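Local coordinates for alpha-fucosidase (Bifidobacterium bifidum, PDB 2EAB), which acts as a 1,2-alpha-L-fucosidase, a family 95 glycoside hydrolase probably releasing alpha-1,2-linked L-fucose, seen here as the calcium-binding catalytic part of a longer protein, at residues L393-L397 / N424-Y429; L382-S386 / Q398-S402. All coordinates share one frame. Residues are numbered along the deposited sequence.

Both contacts are buried in the core of the family 95 catalytic region, their centres about 9 Å apart, and their segments alternate along the chain. The loop following helix 365-386 supplies one segment to each: 393-397 meets the short helix 424-428 in contact 1, while 398-402 packs against the end of helix 365-386 in contact 2. They touch directly, Ser395 CB lying 3.6 Å from Ser386 OG, and each sends one carbonyl to the same calcium ion, from Leu393 and Ser386 respectively. The chemistry differs. Contact 1, its centre about 3 Å from that of the chain, is tied largely by hydrogen bonds; contact 2, its centre about 10 Å from the chain centre, relies on van der Waals packing around Trp401.

Contact 1 (L393-L397 / N424-Y429); sequences LPSNL and NLQMNY. With CA (calcium ion), chain C.
Segment 393-397 has no regular secondary structure. Pro394 (phi/psi -72/173°) and Ser395 (-59/137°) are extended, and Leu397 (-58/-19°) turns into helical values. It runs against helix 424-428 in antiparallel register, with CA atoms 6.9 Å apart for Ser395 and Asn428, 6.9 Å for Asn396 and Leu425, and 7.0 Å for Leu397 and Asn424. Hydrogen bonds come from the last two residues of 424-429, both with chi1 in m. Tyr429 OH accepts from Ser395 N at 3.0 Å (160° at the hydrogen) and also pairs with Ser387 OG. Asn428 ND2 donates to Asn396 O at 3.0 Å, and weakly to Ser395 OG at 3.1 Å and Ser395 O at 3.3 Å. With chi1 of Ser395 in p, one water joins Ser395 OG (2.7 Å) to Asn428 O (3.0 Å). This pins the irregular loop between helix 365-386 and strand 419-420 to a short helix of the catalytic domain, probably an (alpha/alpha)6 barrel as in its family. Metal coordination involves Leu393 O, 2.7 Å from the calcium, which Ser386 O and Glu77 OE2 also bind. Apolar contacts come from Pro394 CB, 3.9 Å from Tyr429 CE2 and 4.4 Å from Leu425 CD1. Leu397 CD2 (mt rotamer) makes van der Waals contact with Asn424 CB at 3.6 Å. Leu444 of helix 442-450 covers Leu425 and Tyr429.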
ATOM      1  N   LEU A 393      -3.525   9.350   8.205  1.00  6.23           N
ATOM      2  CA  LEU A 393      -4.145   8.260   7.461  1.00  6.01           C
ATOM      3  C   LEU A 393      -3.095   7.531   6.631  1.00  6.04           C
ATOM      4  O   LEU A 393      -2.103   8.134   6.222  1.00  5.92           O
ATOM      5  CB  LEU A 393      -5.264   8.797   6.558  1.00  6.01           C
ATOM      6  CG  LEU A 393      -6.499   9.310   7.310  1.00  6.19           C
ATOM      7  CD1 LEU A 393      -7.410  10.115   6.400  1.00  7.36           C
ATOM      8  CD2 LEU A 393      -7.267   8.181   7.986  1.00  7.10           C
ATOM      9  N   PRO A 394      -3.317   6.231   6.366  1.00  6.16           N
ATOM     10  CA  PRO A 394      -2.387   5.517   5.503  1.00  6.15           C
ATOM     11  C   PRO A 394      -2.569   5.999   4.071  1.00  5.68           C
ATOM     12  O   PRO A 394      -3.497   6.777   3.777  1.00  5.67           O
ATOM     13  CB  PRO A 394      -2.824   4.056   5.652  1.00  6.94           C
ATOM     14  CG  PRO A 394      -4.242   4.113   6.061  1.00  7.03           C
ATOM     15  CD  PRO A 394      -4.433   5.383   6.820  1.00  6.25           C
ATOM     16  N   SER A 395      -1.696   5.544   3.182  1.00  5.72           N
ATOM     17  CA  SER A 395      -1.884   5.799   1.765  1.00  5.86           C
ATOM     18  C   SER A 395      -3.228   5.229   1.301  1.00  5.70           C
ATOM     19  O   SER A 395      -3.616   4.130   1.698  1.00  6.16           O
ATOM     20  CB  SER A 395      -0.741   5.177   0.972  1.00  6.59           C
ATOM     21  OG  SER A 395      -0.553   3.834   1.369  1.00  7.19           O
ATOM     22  N   ASN A 396      -3.944   5.995   0.481  1.00  5.69           N
ATOM     23  CA  ASN A 396      -5.205   5.535  -0.102  1.00  5.47           C
ATOM     24  C   ASN A 396      -4.961   4.981  -1.518  1.00  5.42           C
ATOM     25  O   ASN A 396      -3.812   4.704  -1.884  1.00  5.69           O
ATOM     26  CB  ASN A 396      -6.298   6.633  -0.035  1.00  5.56           C
ATOM     27  CG  ASN A 396      -5.941   7.893  -0.808  1.00  5.82           C
ATOM     28  OD1 ASN A 396      -5.480   7.834  -1.946  1.00  5.76           O
ATOM     29  ND2 ASN A 396      -6.209   9.052  -0.201  1.00  6.38           N
ATOM     30  N   LEU A 397      -6.016   4.783  -2.305  1.00  5.12           N
ATOM     31  CA  LEU A 397      -5.854   4.219  -3.650  1.00  5.38           C
ATOM     32  C   LEU A 397      -4.933   5.050  -4.542  1.00  5.41           C
ATOM     33  O   LEU A 397      -4.437   4.545  -5.553  1.00  5.86           O
ATOM     34  CB  LEU A 397      -7.205   4.064  -4.357  1.00  5.45           C
ATOM     35  CG  LEU A 397      -8.108   2.896  -3.969  1.00  5.49           C
ATOM     36  CD1 LEU A 397      -9.405   2.997  -4.740  1.00  5.81           C
ATOM     37  CD2 LEU A 397      -7.429   1.559  -4.245  1.00  6.22           C
ATOM     38  N   ASN A 424      -5.936  -3.909  -2.254  1.00  5.57           N
ATOM     39  CA  ASN A 424      -5.269  -2.672  -2.650  1.00  5.61           C
ATOM     40  C   ASN A 424      -4.491  -2.030  -1.513  1.00  5.43           C
ATOM     41  O   ASN A 424      -3.302  -1.745  -1.655  1.00  5.37           O
ATOM     42  CB  ASN A 424      -6.263  -1.673  -3.237  1.00  6.11           C
ATOM     43  CG  ASN A 424      -7.077  -2.255  -4.371  1.00  6.29           C
ATOM     44  OD1 ASN A 424      -6.695  -2.169  -5.546  1.00  9.35           O
ATOM     45  ND2 ASN A 424      -8.183  -2.877  -4.033  1.00  6.03           N
ATOM     46  N   LEU A 425      -5.155  -1.826  -0.382  1.00  5.54           N
ATOM     47  CA  LEU A 425      -4.480  -1.265   0.783  1.00  5.70           C
ATOM     48  C   LEU A 425      -3.365  -2.194   1.265  1.00  5.62           C
ATOM     49  O   LEU A 425      -2.295  -1.736   1.681  1.00  5.79           O
ATOM     50  CB  LEU A 425      -5.483  -0.970   1.901  1.00  5.59           C
ATOM     51  CG  LEU A 425      -4.922  -0.244   3.127  1.00  5.83           C
ATOM     52  CD1 LEU A 425      -4.350   1.122   2.761  1.00  6.55           C
ATOM     53  CD2 LEU A 425      -5.976  -0.121   4.213  1.00  6.21           C
ATOM     54  N   GLN A 426      -3.620  -3.499   1.197  1.00  5.51           N
ATOM     55  CA  GLN A 426      -2.601  -4.497   1.503  1.00  5.42           C
ATOM     56  C   GLN A 426      -1.363  -4.274   0.637  1.00  5.71           C
ATOM     57  O   GLN A 426      -0.239  -4.241   1.144  1.00  5.62           O
ATOM     58  CB  GLN A 426      -3.145  -5.909   1.283  1.00  5.93           C
ATOM     59  CG  GLN A 426      -4.140  -6.392   2.339  1.00  5.58           C
ATOM     60  CD  GLN A 426      -5.576  -5.923   2.131  1.00  5.06           C
ATOM     61  OE1 GLN A 426      -5.905  -5.235   1.153  1.00  5.75           O
ATOM     62  NE2 GLN A 426      -6.446  -6.311   3.058  1.00  5.62           N
ATOM     63  N   MET A 427      -1.574  -4.126  -0.671  1.00  5.55           N
ATOM     64  CA  MET A 427      -0.479  -3.928  -1.617  1.00  5.58           C
ATOM     65  C   MET A 427       0.328  -2.664  -1.322  1.00  5.64           C
ATOM     66  O   MET A 427       1.557  -2.666  -1.444  1.00  5.85           O
ATOM     67  CB  MET A 427      -1.007  -3.917  -3.049  1.00  5.64           C
ATOM     68  CG  MET A 427       0.094  -3.978  -4.090  1.00  5.94           C
ATOM     69  SD  MET A 427      -0.488  -4.186  -5.772  1.00  6.20           S
ATOM     70  CE  MET A 427      -1.466  -5.689  -5.621  1.00  8.62           C
ATOM     71  N   ASN A 428      -0.360  -1.597  -0.918  1.00  5.57           N
ATOM     72  CA  ASN A 428       0.313  -0.359  -0.529  1.00  5.90           C
ATOM     73  C   ASN A 428       1.351  -0.594   0.560  1.00  5.97           C
ATOM     74  O   ASN A 428       2.326   0.154   0.657  1.00  6.92           O
ATOM     75  CB  ASN A 428      -0.689   0.673  -0.008  1.00  6.01           C
ATOM     76  CG  ASN A 428      -1.527   1.310  -1.100  1.00  5.24           C
ATOM     77  OD1 ASN A 428      -1.556   0.858  -2.243  1.00  5.67           O
ATOM     78  ND2 ASN A 428      -2.248   2.362  -0.729  1.00  6.54           N
ATOM     79  N   TYR A 429       1.108  -1.606   1.391  1.00  6.03           N
ATOM     80  CA  TYR A 429       1.996  -1.938   2.502  1.00  6.10           C
ATOM     81  C   TYR A 429       2.690  -3.288   2.355  1.00  6.61           C
ATOM     82  O   TYR A 429       3.024  -3.945   3.351  1.00  7.51           O
ATOM     83  CB  TYR A 429       1.272  -1.761   3.856  1.00  6.35           C
ATOM     84  CG  TYR A 429       0.972  -0.300   4.090  1.00  6.12           C
ATOM     85  CD1 TYR A 429       1.908   0.526   4.710  1.00  6.34           C
ATOM     86  CD2 TYR A 429      -0.210   0.275   3.626  1.00  6.10           C
ATOM     87  CE1 TYR A 429       1.662   1.883   4.883  1.00  6.40           C
ATOM     88  CE2 TYR A 429      -0.464   1.628   3.798  1.00  6.09           C
ATOM     89  CZ  TYR A 429       0.474   2.425   4.423  1.00  6.31           C
ATOM     90  OH  TYR A 429       0.209   3.765   4.579  1.00  6.29           O
TER
HETATM   91 CA    CA C 899      -1.369   9.824   4.264  1.00  8.30          CA
HETATM   92  O   HOH W   1       2.070   3.078   1.173  1.00  9.79           O

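Contact 2 (L382-S386 / Q398-S402). With CA (calcium ion), chain C.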
ATOM      1  N   LEU A 382       7.358   6.999  -3.239  1.00  6.37           N
ATOM      2  CA  LEU A 382       5.931   7.283  -3.095  1.00  6.53           C
ATOM      3  C   LEU A 382       5.419   6.924  -1.709  1.00  6.60           C
ATOM      4  O   LEU A 382       4.450   7.526  -1.238  1.00  6.75           O
ATOM      5  CB  LEU A 382       5.111   6.581  -4.180  1.00  6.79           C
ATOM      6  CG  LEU A 382       5.293   7.124  -5.602  1.00  6.47           C
ATOM      7  CD1 LEU A 382       4.643   6.175  -6.593  1.00  8.01           C
ATOM      8  CD2 LEU A 382       4.733   8.548  -5.755  1.00  7.26           C
ATOM      9  N   THR A 383       6.072   5.958  -1.057  1.00  6.40           N
ATOM     10  CA  THR A 383       5.760   5.644   0.335  1.00  6.36           C
ATOM     11  C   THR A 383       6.137   6.824   1.232  1.00  6.48           C
ATOM     12  O   THR A 383       5.341   7.264   2.063  1.00  6.62           O
ATOM     13  CB  THR A 383       6.488   4.372   0.828  1.00  6.27           C
ATOM     14  OG1 THR A 383       6.219   3.273  -0.048  1.00  6.54           O
ATOM     15  CG2 THR A 383       6.025   4.000   2.226  1.00  6.94           C
ATOM     16  N   ILE A 384       7.355   7.335   1.058  1.00  6.59           N
ATOM     17  CA  ILE A 384       7.811   8.496   1.820  1.00  7.08           C
ATOM     18  C   ILE A 384       6.876   9.697   1.617  1.00  6.90           C
ATOM     19  O   ILE A 384       6.549  10.398   2.568  1.00  6.94           O
ATOM     20  CB  ILE A 384       9.271   8.875   1.460  1.00  7.34           C
ATOM     21  CG1 ILE A 384      10.207   7.677   1.675  1.00  7.33           C
ATOM     22  CG2 ILE A 384       9.733  10.092   2.270  1.00  8.48           C
ATOM     23  CD1 ILE A 384      11.590   7.860   1.067  1.00  7.91           C
ATOM     24  N   GLY A 385       6.440   9.916   0.382  1.00  7.06           N
ATOM     25  CA  GLY A 385       5.562  11.041   0.077  1.00  7.04           C
ATOM     26  C   GLY A 385       4.144  10.940   0.615  1.00  7.16           C
ATOM     27  O   GLY A 385       3.508  11.963   0.877  1.00  7.14           O
ATOM     28  N   SER A 386       3.641   9.717   0.785  1.00  6.89           N
ATOM     29  CA  SER A 386       2.224   9.504   1.133  1.00  6.88           C
ATOM     30  C   SER A 386       1.941   8.906   2.513  1.00  6.94           C
ATOM     31  O   SER A 386       0.800   8.952   2.976  1.00  6.92           O
ATOM     32  CB  SER A 386       1.535   8.639   0.073  1.00  7.13           C
ATOM     33  OG  SER A 386       2.017   7.308   0.095  1.00  7.57           O
ATOM     34  N   GLN A 398      -4.718   6.312  -4.169  1.00  5.45           N
ATOM     35  CA  GLN A 398      -3.884   7.234  -4.932  1.00  5.74           C
ATOM     36  C   GLN A 398      -2.752   7.822  -4.093  1.00  5.90           C
ATOM     37  O   GLN A 398      -2.137   8.817  -4.477  1.00  5.89           O
ATOM     38  CB  GLN A 398      -4.749   8.333  -5.571  1.00  5.73           C
ATOM     39  CG  GLN A 398      -5.722   7.750  -6.588  1.00  6.12           C
ATOM     40  CD  GLN A 398      -6.597   8.774  -7.290  1.00  5.88           C
ATOM     41  OE1 GLN A 398      -6.245   9.950  -7.410  1.00  7.39           O
ATOM     42  NE2 GLN A 398      -7.731   8.316  -7.797  1.00  5.02           N
ATOM     43  N   GLY A 399      -2.453   7.167  -2.970  1.00  6.06           N
ATOM     44  CA  GLY A 399      -1.444   7.656  -2.038  1.00  6.34           C
ATOM     45  C   GLY A 399      -2.042   8.815  -1.273  1.00  5.94           C
ATOM     46  O   GLY A 399      -2.782   8.615  -0.305  1.00  6.06           O
ATOM     47  N   ILE A 400      -1.700  10.025  -1.715  1.00  6.01           N
ATOM     48  CA  ILE A 400      -2.375  11.250  -1.294  1.00  6.31           C
ATOM     49  C   ILE A 400      -2.700  12.169  -2.481  1.00  6.21           C
ATOM     50  O   ILE A 400      -3.210  13.273  -2.272  1.00  6.56           O
ATOM     51  CB  ILE A 400      -1.553  12.082  -0.248  1.00  6.47           C
ATOM     52  CG1 ILE A 400      -0.166  12.471  -0.788  1.00  6.67           C
ATOM     53  CG2 ILE A 400      -1.494  11.376   1.098  1.00  7.15           C
ATOM     54  CD1 ILE A 400       0.558  13.491   0.067  1.00  7.23           C
ATOM     55  N   TRP A 401      -2.416  11.727  -3.707  1.00  6.18           N
ATOM     56  CA  TRP A 401      -2.435  12.619  -4.874  1.00  6.38           C
ATOM     57  C   TRP A 401      -3.670  12.411  -5.734  1.00  6.36           C
ATOM     58  O   TRP A 401      -3.920  11.305  -6.194  1.00  6.49           O
ATOM     59  CB  TRP A 401      -1.158  12.432  -5.713  1.00  6.66           C
ATOM     60  CG  TRP A 401       0.082  12.709  -4.919  1.00  6.27           C
ATOM     61  CD1 TRP A 401       0.597  13.935  -4.627  1.00  6.24           C
ATOM     62  CD2 TRP A 401       0.942  11.750  -4.287  1.00  5.86           C
ATOM     63  NE1 TRP A 401       1.736  13.807  -3.864  1.00  6.64           N
ATOM     64  CE2 TRP A 401       1.964  12.476  -3.631  1.00  5.98           C
ATOM     65  CE3 TRP A 401       0.947  10.349  -4.206  1.00  6.53           C
ATOM     66  CZ2 TRP A 401       2.993  11.849  -2.919  1.00  6.54           C
ATOM     67  CZ3 TRP A 401       1.966   9.730  -3.494  1.00  6.61           C
ATOM     68  CH2 TRP A 401       2.972  10.481  -2.855  1.00  6.78           C
ATOM     69  N   SER A 402      -4.432  13.478  -5.967  1.00  6.39           N
ATOM     70  CA  SER A 402      -5.626  13.399  -6.808  1.00  6.44           C
ATOM     71  C   SER A 402      -5.943  14.759  -7.402  1.00  6.76           C
ATOM     72  O   SER A 402      -5.567  15.783  -6.845  1.00  6.63           O
ATOM     73  CB  SER A 402      -6.825  12.909  -6.008  1.00  6.62           C
ATOM     74  OG  SER A 402      -7.225  13.903  -5.087  1.00  6.54           O
TER
HETATM   75 CA    CA C 899      -1.369   9.824   4.264  1.00  8.30          CA
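Gly399 comes first, 5.2 Å from Ser386 between CA atoms, its CA 3.8 Å from Ser386 CB. Its phi of 76° suits a residue without a side chain, and a modelled CB would lie 3.3 Å from Ser386 CB and 2.8 Å from Trp401 CZ3. Gly399 and Ile400 are the inner residues of a beta turn closed by Trp401 N donating to Gln398 O at 3.0 Å. Ile400 points toward the helix end: its CD1 is 3.4 Å from Gly385 O and its CG2 3.8 Å from Ser386 O, the carbonyl that binds calcium at 2.7 Å. Trp401 then brings its six-membered ring to the helix. Its CH2 sits 3.7 Å from each of Leu382 O, Gly385 C and Ser386 CB, with Leu382 O at the ring edge, and its CZ3 is 3.8 Å from Leu382 CD2. Gly385 makes room, since a CB there would fall 3.0 Å from Trp401 CZ2. Trp401 NE1 is hydrogen-bonded to Phe54 O in the N-terminal sandwich. Within the helix, Ser386 OG donates to Leu382 O at 2.8 Å. Because the two segments share no hydrogen bonds, their fit depends on shape, and the two glycines admit the indole beside a helix terminus whose last carbonyl is committed to the metal.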